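PDB 5T3B: glycoside Hydrolase from Bacteroides plebeius, which probably hydrolyses glycosidic bonds of a polysaccharide, as a family 50 glycoside hydrolase of a gut Bacteroidetes bacterium. Local coordinates for residues Pro208-Tyr221 and Leu264-Ala278. Sequence-based numbering, arbitrary orientation.
Sequences PGQNVNLKIGLVFY and LLDRFLKISNKQDPA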
loop_
_atom_site.group_PDB
_atom_site.type_symbol
_atom_site.label_atom_id
_atom_site.label_comp_id
_atom_site.label_asym_id
_atom_site.label_seq_id
_atom_site.Cartn_x
_atom_site.Cartn_y
_atom_site.Cartn_z
ATOM N N PRO A 208 -16.960 0.785 -20.120
ATOM C CA PRO A 208 -16.781 1.561 -21.367
ATOM C C PRO A 208 -15.988 0.837 -22.434
ATOM O O PRO A 208 -14.997 0.211 -22.120
ATOM C CB PRO A 208 -15.982 2.796 -20.896
ATOM C CG PRO A 208 -16.293 2.900 -19.414
ATOM C CD PRO A 208 -16.330 1.448 -18.949
ATOM N N GLY A 209 -16.498 0.873 -23.671
ATOM C CA GLY A 209 -15.868 0.134 -24.757
ATOM C C GLY A 209 -15.799 -1.354 -24.590
ATOM O O GLY A 209 -15.012 -2.024 -25.271
ATOM N N GLN A 210 -16.648 -1.876 -23.713
ATOM C CA GLN A 210 -16.594 -3.293 -23.304
ATOM C C GLN A 210 -15.239 -3.705 -22.761
ATOM O O GLN A 210 -14.924 -4.891 -22.754
ATOM C CB GLN A 210 -16.990 -4.292 -24.407
ATOM C CG GLN A 210 -18.352 -4.104 -25.032
ATOM C CD GLN A 210 -19.489 -4.117 -24.034
ATOM O OE1 GLN A 210 -19.623 -5.021 -23.198
ATOM N NE2 GLN A 210 -20.268 -3.088 -24.071
ATOM N N ASN A 211 -14.499 -2.724 -22.211
ATOM C CA ASN A 211 -13.156 -2.905 -21.847
ATOM C C ASN A 211 -12.956 -2.577 -20.356
ATOM O O ASN A 211 -12.972 -1.414 -19.972
ATOM C CB ASN A 211 -12.283 -2.000 -22.716
ATOM C CG ASN A 211 -10.815 -2.248 -22.517
ATOM O OD1 ASN A 211 -10.391 -2.980 -21.599
ATOM N ND2 ASN A 211 -10.026 -1.638 -23.357
ATOM N N VAL A 212 -12.726 -3.598 -19.531
ATOM C CA VAL A 212 -12.448 -3.409 -18.120
ATOM C C VAL A 212 -11.326 -2.421 -17.841
ATOM O O VAL A 212 -11.339 -1.711 -16.838
ATOM C CB VAL A 212 -12.140 -4.777 -17.452
ATOM C CG1 VAL A 212 -10.840 -5.367 -18.008
ATOM C CG2 VAL A 212 -12.095 -4.658 -15.946
ATOM N N ASN A 213 -10.359 -2.330 -18.741
ATOM C CA ASN A 213 -9.230 -1.404 -18.552
ATOM C C ASN A 213 -9.628 0.040 -18.671
ATOM O O ASN A 213 -8.834 0.904 -18.331
ATOM C CB ASN A 213 -8.072 -1.779 -19.453
ATOM C CG ASN A 213 -7.651 -3.249 -19.213
ATOM O OD1 ASN A 213 -7.446 -3.659 -18.104
ATOM N ND2 ASN A 213 -7.644 -4.027 -20.233
ATOM N N LEU A 214 -10.825 0.298 -19.189
ATOM C CA LEU A 214 -11.390 1.638 -19.271
ATOM C C LEU A 214 -12.394 1.944 -18.152
ATOM O O LEU A 214 -13.110 2.928 -18.221
ATOM C CB LEU A 214 -12.024 1.867 -20.645
ATOM C CG LEU A 214 -11.096 1.682 -21.834
ATOM C CD1 LEU A 214 -11.805 2.008 -23.150
ATOM C CD2 LEU A 214 -9.727 2.353 -21.713
ATOM N N LYS A 215 -12.410 1.123 -17.108
ATOM C CA LYS A 215 -13.412 1.283 -16.080
ATOM C C LYS A 215 -13.386 2.616 -15.339
ATOM O O LYS A 215 -14.419 3.051 -14.867
ATOM C CB LYS A 215 -13.432 0.122 -15.122
ATOM C CG LYS A 215 -12.217 0.012 -14.241
ATOM C CD LYS A 215 -12.430 -1.127 -13.267
ATOM C CE LYS A 215 -11.377 -1.274 -12.301
ATOM N NZ LYS A 215 -11.756 -2.636 -11.702
ATOM N N ILE A 216 -12.235 3.284 -15.301
ATOM C CA ILE A 216 -12.231 4.570 -14.692
ATOM C C ILE A 216 -13.185 5.556 -15.403
ATOM O O ILE A 216 -13.660 6.512 -14.783
ATOM C CB ILE A 216 -10.807 5.175 -14.655
ATOM C CG1 ILE A 216 -10.733 6.440 -13.759
ATOM C CG2 ILE A 216 -10.262 5.428 -16.010
ATOM C CD1 ILE A 216 -11.103 6.228 -12.309
ATOM N N GLY A 217 -13.505 5.321 -16.668
ATOM C CA GLY A 217 -14.446 6.162 -17.355
ATOM C C GLY A 217 -15.857 6.150 -16.805
ATOM O O GLY A 217 -16.677 7.033 -17.121
ATOM N N LEU A 218 -16.152 5.183 -15.927
ATOM C CA LEU A 218 -17.434 5.151 -15.250
ATOM C C LEU A 218 -17.713 6.369 -14.355
ATOM O O LEU A 218 -18.864 6.700 -14.069
ATOM C CB LEU A 218 -17.562 3.887 -14.428
ATOM C CG LEU A 218 -17.671 2.602 -15.209
ATOM C CD1 LEU A 218 -17.455 1.395 -14.316
ATOM C CD2 LEU A 218 -18.987 2.486 -15.964
ATOM N N VAL A 219 -16.634 7.104 -14.004
ATOM C CA VAL A 219 -16.854 8.293 -13.186
ATOM C C VAL A 219 -17.614 9.397 -13.943
ATOM O O VAL A 219 -18.155 10.284 -13.297
ATOM C CB VAL A 219 -15.547 8.885 -12.659
ATOM C CG1 VAL A 219 -14.793 7.874 -11.832
ATOM C CG2 VAL A 219 -14.639 9.427 -13.769
ATOM N N PHE A 220 -17.731 9.268 -15.247
ATOM C CA PHE A 220 -18.504 10.223 -16.035
ATOM C C PHE A 220 -19.930 9.813 -16.242
ATOM O O PHE A 220 -20.710 10.566 -16.868
ATOM C CB PHE A 220 -17.837 10.434 -17.383
ATOM C CG PHE A 220 -16.422 10.960 -17.279
ATOM C CD1 PHE A 220 -16.197 12.274 -16.881
ATOM C CD2 PHE A 220 -15.313 10.149 -17.561
ATOM C CE1 PHE A 220 -14.928 12.766 -16.765
ATOM C CE2 PHE A 220 -14.042 10.654 -17.423
ATOM C CZ PHE A 220 -13.855 11.967 -17.043
ATOM N N TYR A 221 -20.294 8.614 -15.772
ATOM C CA TYR A 221 -21.642 8.116 -15.984
ATOM C C TYR A 221 -22.611 8.723 -14.987
ATOM O O TYR A 221 -22.236 9.066 -13.846
ATOM C CB TYR A 221 -21.652 6.584 -15.908
ATOM C CG TYR A 221 -21.099 5.857 -17.101
ATOM C CD1 TYR A 221 -19.874 6.152 -17.654
ATOM C CD2 TYR A 221 -21.855 4.846 -17.697
ATOM C CE1 TYR A 221 -19.390 5.457 -18.773
ATOM C CE2 TYR A 221 -21.401 4.168 -18.818
ATOM C CZ TYR A 221 -20.170 4.444 -19.346
ATOM O OH TYR A 221 -19.676 3.817 -20.442
ATOM N N LEU A 264 -4.637 6.565 -21.732
ATOM C CA LEU A 264 -6.041 6.596 -21.375
ATOM C C LEU A 264 -6.856 7.436 -22.333
ATOM O O LEU A 264 -7.901 7.009 -22.837
ATOM C CB LEU A 264 -6.235 7.080 -19.925
ATOM C CG LEU A 264 -7.639 6.917 -19.392
ATOM C CD1 LEU A 264 -8.028 5.488 -19.139
ATOM C CD2 LEU A 264 -7.781 7.701 -18.106
ATOM N N LEU A 265 -6.379 8.636 -22.573
ATOM C CA LEU A 265 -7.142 9.601 -23.386
ATOM C C LEU A 265 -7.284 9.071 -24.819
ATOM O O LEU A 265 -8.396 9.080 -25.375
ATOM C CB LEU A 265 -6.503 10.987 -23.354
ATOM C CG LEU A 265 -7.126 12.101 -24.166
ATOM C CD1 LEU A 265 -8.605 12.196 -23.863
ATOM C CD2 LEU A 265 -6.378 13.395 -23.870
ATOM N N ASP A 266 -6.230 8.493 -25.383
ATOM C CA ASP A 266 -6.319 7.879 -26.716
ATOM C C ASP A 266 -7.384 6.789 -26.786
ATOM O O ASP A 266 -8.234 6.758 -27.697
ATOM C CB ASP A 266 -5.009 7.219 -27.117
ATOM C CG ASP A 266 -3.898 8.195 -27.394
ATOM O OD1 ASP A 266 -4.073 9.407 -27.296
ATOM O OD2 ASP A 266 -2.803 7.694 -27.724
ATOM N N ARG A 267 -7.383 5.912 -25.776
ATOM C CA ARG A 267 -8.349 4.817 -25.750
ATOM C C ARG A 267 -9.799 5.341 -25.591
ATOM O O ARG A 267 -10.701 4.812 -26.243
ATOM C CB ARG A 267 -8.033 3.744 -24.674
ATOM C CG ARG A 267 -6.978 2.697 -25.093
ATOM C CD ARG A 267 -6.501 1.793 -23.940
ATOM N NE ARG A 267 -5.907 2.575 -22.807
ATOM C CZ ARG A 267 -5.843 2.178 -21.540
ATOM N NH1 ARG A 267 -6.319 1.044 -21.150
ATOM N NH2 ARG A 267 -5.230 2.928 -20.680
ATOM N N PHE A 268 -10.026 6.394 -24.793
ATOM C CA PHE A 268 -11.368 6.902 -24.646
ATOM C C PHE A 268 -11.843 7.474 -25.989
ATOM O O PHE A 268 -12.978 7.274 -26.358
ATOM C CB PHE A 268 -11.473 7.971 -23.573
ATOM C CG PHE A 268 -11.574 7.463 -22.164
ATOM C CD1 PHE A 268 -11.118 6.226 -21.751
ATOM C CD2 PHE A 268 -12.174 8.244 -21.223
ATOM C CE1 PHE A 268 -11.260 5.791 -20.461
ATOM C CE2 PHE A 268 -12.223 7.842 -19.908
ATOM C CZ PHE A 268 -11.745 6.615 -19.510
ATOM N N LEU A 269 -10.941 8.159 -26.680
ATOM C CA LEU A 269 -11.343 8.789 -27.955
ATOM C C LEU A 269 -11.665 7.777 -29.016
ATOM O O LEU A 269 -12.359 8.112 -29.997
ATOM C CB LEU A 269 -10.269 9.761 -28.428
ATOM C CG LEU A 269 -10.107 11.075 -27.606
ATOM C CD1 LEU A 269 -8.848 11.812 -28.015
ATOM C CD2 LEU A 269 -11.333 11.934 -27.707
ATOM N N LYS A 270 -11.065 6.582 -28.883
ATOM C CA LYS A 270 -11.314 5.484 -29.841
ATOM C C LYS A 270 -12.487 4.541 -29.479
ATOM O O LYS A 270 -12.798 3.622 -30.205
ATOM C CB LYS A 270 -10.006 4.713 -30.088
ATOM C CG LYS A 270 -8.878 5.494 -30.724
ATOM C CD LYS A 270 -9.223 6.020 -32.112
ATOM C CE LYS A 270 -8.033 6.036 -33.061
ATOM N NZ LYS A 270 -8.560 6.185 -34.441
ATOM N N ILE A 271 -13.188 4.831 -28.384
ATOM C CA ILE A 271 -14.388 4.066 -28.017
ATOM C C ILE A 271 -15.383 4.184 -29.170
ATOM O O ILE A 271 -15.629 5.287 -29.646
ATOM C CB ILE A 271 -15.014 4.575 -26.709
ATOM C CG1 ILE A 271 -14.107 4.242 -25.504
ATOM C CG2 ILE A 271 -16.359 3.932 -26.515
ATOM C CD1 ILE A 271 -14.582 4.955 -24.263
ATOM N N SER A 272 -15.909 3.044 -29.636
ATOM C CA SER A 272 -16.760 3.048 -30.854
ATOM C C SER A 272 -18.074 3.722 -30.699
ATOM O O SER A 272 -18.501 4.414 -31.576
ATOM C CB SER A 272 -17.092 1.637 -31.313
ATOM O OG SER A 272 -15.915 0.919 -31.427
ATOM N N ASN A 273 -18.728 3.435 -29.577
ATOM C CA ASN A 273 -20.007 4.001 -29.285
ATOM C C ASN A 273 -19.763 5.422 -28.767
ATOM O O ASN A 273 -19.403 5.646 -27.612
ATOM C CB ASN A 273 -20.721 3.188 -28.213
ATOM C CG ASN A 273 -22.157 3.613 -28.037
ATOM O OD1 ASN A 273 -22.528 4.714 -28.383
ATOM N ND2 ASN A 273 -22.973 2.734 -27.487
ATOM N N LYS A 274 -20.022 6.395 -29.624
ATOM C CA LYS A 274 -19.783 7.798 -29.290
ATOM C C LYS A 274 -20.846 8.378 -28.307
ATOM O O LYS A 274 -20.757 9.523 -27.894
ATOM C CB LYS A 274 -19.638 8.650 -30.547
ATOM C CG LYS A 274 -18.560 8.251 -31.569
ATOM C CD LYS A 274 -17.198 7.898 -30.992
ATOM C CE LYS A 274 -16.115 7.535 -32.016
ATOM N NZ LYS A 274 -14.770 7.177 -31.421
ATOM N N GLN A 275 -21.869 7.608 -27.946
ATOM C CA GLN A 275 -22.791 7.964 -26.897
ATOM C C GLN A 275 -22.219 7.588 -25.481
ATOM O O GLN A 275 -22.802 7.879 -24.456
ATOM C CB GLN A 275 -24.144 7.202 -27.070
ATOM C CG GLN A 275 -24.833 7.436 -28.388
ATOM C CD GLN A 275 -24.769 8.879 -28.680
ATOM O OE1 GLN A 275 -24.146 9.342 -29.679
ATOM N NE2 GLN A 275 -25.354 9.646 -27.780
ATOM N N ASP A 276 -21.102 6.855 -25.445
ATOM C CA ASP A 276 -20.483 6.474 -24.171
ATOM C C ASP A 276 -20.069 7.747 -23.416
ATOM O O ASP A 276 -19.287 8.512 -23.969
ATOM C CB ASP A 276 -19.290 5.586 -24.447
ATOM C CG ASP A 276 -18.792 4.835 -23.214
ATOM O OD1 ASP A 276 -18.626 5.470 -22.144
ATOM O OD2 ASP A 276 -18.541 3.598 -23.362
ATOM N N PRO A 277 -20.528 7.936 -22.146
ATOM C CA PRO A 277 -20.077 9.099 -21.379
ATOM C C PRO A 277 -18.543 9.269 -21.320
ATOM O O PRO A 277 -18.053 10.412 -21.233
ATOM C CB PRO A 277 -20.703 8.905 -20.007
ATOM C CG PRO A 277 -22.001 8.160 -20.363
ATOM C CD PRO A 277 -21.536 7.180 -21.400
ATOM N N ALA A 278 -17.801 8.161 -21.323
ATOM C CA ALA A 278 -16.334 8.244 -21.319
ATOM C C ALA A 278 -15.797 8.861 -22.606
ATOM O O ALA A 278 -14.887 9.699 -22.523
ATOM C CB ALA A 278 -15.718 6.867 -21.098
HETATM O O HOH W 1 -18.984 1.853 -25.150
#
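One carboxylate, that of Asp276, caps a helix and also meets Tyr221 OH and Gly209 N of the 208-221 segment. Its OD1 accepts the backbone N of Ala278 at 2.9 Å, the N-cap bond of helix 277-288, and lies 2.6 Å from Tyr221 OH in a weak hydrogen bond, the ring and carboxylate planes nearly perpendicular (84°). OD2 takes a weak bond from Gly209 N, and a water also links the two. CG of Asp276 stands anti to its backbone N (chi1 -165°), which carries the carboxylate to Tyr221. Pro277 CD sits over one face of the Tyr221 ring, 3.9 Å from its centroid, a CH-pi contact; Leu218 CD2 covers the other face. A phenylalanine in place of Tyr221 would probably leave Asp276 OD1 without its hydroxyl partner across the contact. Farther along, Gly217 CA lies 3.5 Å from Phe268 CZ and 4.0 Å from Ala278 CB, where a CB on Gly217 would run into both. Leu214 CD2 meets the Phe268 ring at its edge and Arg267 CB at 3.7 Å. An apolar seam thus joins the 3-10 segment to both helices, while Asp276 links Gly209 and Tyr221, through weak bonds, to a helix start that would probably stabilise its negative charge.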